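Local atomic coordinates of ABC transporter substrate-binding protein (Pseudomonas aeruginosa, PDB entry 6R6K), a protein that binds ferrous iron with large conformational changes and probably delivers it to an ABC transporter in the periplasm. Residues 62-67 and 106-111. Numbering follows the deposited sequence.
Sequences NGVGGD and KVVNPG. Unlike the reference sequence in segment 62-67: Gly66 (reference His). Unlike the reference sequence in segment 106-111: Gly111 (reference His). With EDO (1,2-ethanediol), chain Z; EDO (1,2-ethanediol), chain K; EDO (1,2-ethanediol), chain B.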
loop_
_atom_site.group_PDB
_atom_site.type_symbol
_atom_site.label_atom_id
_atom_site.label_comp_id
_atom_site.label_asym_id
_atom_site.label_seq_id
_atom_site.Cartn_x
_atom_site.Cartn_y
_atom_site.Cartn_z
ATOM N N ASN A 62 -5.540 -8.591 -3.571
ATOM C CA ASN A 62 -5.805 -7.488 -2.651
ATOM C C ASN A 62 -7.365 -7.528 -2.571
ATOM O O ASN A 62 -7.926 -7.609 -1.480
ATOM C CB ASN A 62 -5.266 -6.165 -3.239
ATOM C CG ASN A 62 -5.801 -4.932 -2.570
ATOM O OD1 ASN A 62 -6.822 -4.400 -2.986
ATOM N ND2 ASN A 62 -5.124 -4.432 -1.521
ATOM N N GLY A 63 -8.018 -7.608 -3.736
ATOM C CA GLY A 63 -9.459 -7.797 -3.891
ATOM C C GLY A 63 -10.391 -6.737 -3.351
ATOM O O GLY A 63 -11.581 -7.014 -3.199
ATOM N N VAL A 64 -9.891 -5.519 -3.060
ATOM C CA VAL A 64 -10.737 -4.461 -2.489
ATOM C C VAL A 64 -10.553 -3.139 -3.284
ATOM O O VAL A 64 -10.829 -2.042 -2.772
ATOM C CB VAL A 64 -10.586 -4.309 -0.926
ATOM C CG1 VAL A 64 -11.116 -5.541 -0.183
ATOM C CG2 VAL A 64 -9.151 -4.012 -0.496
ATOM N N GLY A 65 -10.134 -3.284 -4.550
ATOM C CA GLY A 65 -9.916 -2.172 -5.478
ATOM C C GLY A 65 -8.479 -1.941 -5.884
ATOM O O GLY A 65 -8.206 -1.024 -6.659
ATOM N N GLY A 66 -7.536 -2.720 -5.340
ATOM C CA GLY A 66 -6.130 -2.538 -5.698
ATOM C C GLY A 66 -5.672 -3.281 -6.934
ATOM O O GLY A 66 -4.646 -2.948 -7.513
ATOM N N ASP A 67 -6.388 -4.324 -7.318
ATOM C CA ASP A 67 -5.988 -5.185 -8.425
ATOM C C ASP A 67 -7.128 -5.737 -9.260
ATOM O O ASP A 67 -7.100 -6.923 -9.605
ATOM C CB ASP A 67 -5.112 -6.323 -7.911
ATOM C CG ASP A 67 -5.689 -7.166 -6.763
ATOM O OD1 ASP A 67 -6.879 -6.978 -6.407
ATOM O OD2 ASP A 67 -4.960 -7.990 -6.232
ATOM N N LYS A 106 -15.715 4.519 -6.336
ATOM C CA LYS A 106 -14.786 3.905 -5.391
ATOM C C LYS A 106 -15.383 4.000 -3.981
ATOM O O LYS A 106 -15.586 5.102 -3.474
ATOM C CB LYS A 106 -13.429 4.640 -5.464
ATOM C CG LYS A 106 -12.210 3.838 -4.995
ATOM C CD LYS A 106 -10.941 4.659 -5.200
ATOM C CE LYS A 106 -9.682 4.009 -4.678
ATOM N NZ LYS A 106 -8.462 4.714 -5.161
ATOM N N VAL A 107 -15.688 2.863 -3.363
ATOM C CA VAL A 107 -16.315 2.833 -2.044
ATOM C C VAL A 107 -15.253 2.720 -0.942
ATOM O O VAL A 107 -15.344 3.357 0.105
ATOM C CB VAL A 107 -17.358 1.668 -1.999
ATOM C CG1 VAL A 107 -17.969 1.476 -0.612
ATOM C CG2 VAL A 107 -18.455 1.876 -3.029
ATOM N N VAL A 108 -14.264 1.885 -1.194
ATOM C CA VAL A 108 -13.228 1.535 -0.239
ATOM C C VAL A 108 -11.840 1.994 -0.693
ATOM O O VAL A 108 -11.562 2.073 -1.887
ATOM C CB VAL A 108 -13.350 -0.004 -0.024
ATOM C CG1 VAL A 108 -12.025 -0.695 0.284
ATOM C CG2 VAL A 108 -14.402 -0.320 1.020
ATOM N N ASN A 109 -10.994 2.338 0.273
ATOM C CA ASN A 109 -9.612 2.634 0.025
ATOM C C ASN A 109 -8.902 1.215 0.022
ATOM O O ASN A 109 -9.057 0.455 0.989
ATOM C CB ASN A 109 -9.071 3.509 1.135
ATOM C CG ASN A 109 -7.648 3.938 0.957
ATOM O OD1 ASN A 109 -6.764 3.235 0.392
ATOM N ND2 ASN A 109 -7.393 5.111 1.477
ATOM N N PRO A 110 -8.164 0.836 -1.056
ATOM C CA PRO A 110 -7.560 -0.506 -1.080
ATOM C C PRO A 110 -6.156 -0.631 -0.484
ATOM O O PRO A 110 -5.646 -1.730 -0.397
ATOM C CB PRO A 110 -7.573 -0.857 -2.566
ATOM C CG PRO A 110 -7.471 0.496 -3.292
ATOM C CD PRO A 110 -7.920 1.572 -2.329
ATOM N N GLY A 111 -5.544 0.481 -0.076
ATOM C CA GLY A 111 -4.179 0.534 0.430
ATOM C C GLY A 111 -3.977 0.005 1.813
ATOM O O GLY A 111 -3.174 0.567 2.552
HETATM C C1 EDO Z . -12.043 0.899 -7.781
HETATM O O1 EDO Z . -12.415 -0.392 -7.300
HETATM C C2 EDO Z . -10.500 1.019 -8.004
HETATM O O2 EDO Z . -9.810 1.218 -6.767
HETATM C C1 EDO K . -12.251 -9.734 -1.528
HETATM O O1 EDO K . -13.033 -9.246 -2.615
HETATM C C2 EDO K . -12.689 -9.037 -0.219
HETATM O O2 EDO K . -11.838 -9.420 0.829
HETATM C C1 EDO B . -18.771 6.065 -3.630
HETATM O O1 EDO B . -20.055 5.471 -3.434
HETATM C C2 EDO B . -18.404 7.040 -2.466
HETATM O O2 EDO B . -17.057 7.508 -2.590
HETATM O O HOH W 1 -11.921 0.257 -3.786
#
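The carboxamide of Asn62 meets Pro110 with its amide edge, ND2 giving a nearly straight hydrogen bond (163°) to Pro110 O at 3.0 Å, with the acceptor close to the amide plane. On opposite faces of the same group sit two backbone donors, Val64 N at 3.3 Å and Gly66 N at 3.0 Å from Asn62 OD1, each more than 40° out of the carbonyl plane, the first closing an Asx turn. Four polar links, counting ND2 with Tyr16 OH, therefore fix the rotation of this buried amide. Its CG is anti to the backbone N (chi1 164°), which swings the amide across the loop toward the proline. At the loop's start, the Asp67 carboxylate takes Asn62 N on OD2 and Gly63 N on OD1, both from the syn side, while Thr12 also bonds to OD2.

The Pro110 ring lies against the backbone bend 64-66: CB comes within 3.3 Å of Gly66 N, and CG rests beside the carbonyl of Gly65. Val64 lies alongside, CG2 running past the proline in the opposite sense and CB facing Val108 CG1 at 4.1 Å. A water donates to both Val64 O and Val108 O, 2.7 Å from each, tying two carbonyls that could not bond each other directly. Within 106-111, Asn109 OD1 accepts from Gly111 N in another Asx turn, and its ND2 reaches Gly178 O.

Gly66 and Gly111 both replace histidines of the reference sequence, and this is a mutant chain. The contact joins the loop after strand 58-61 of the N-terminal parallel sheet to the short strand 108-109, near the cleft between two lobes, as in the ZnuA-like metal-binding proteins of ABC transporters.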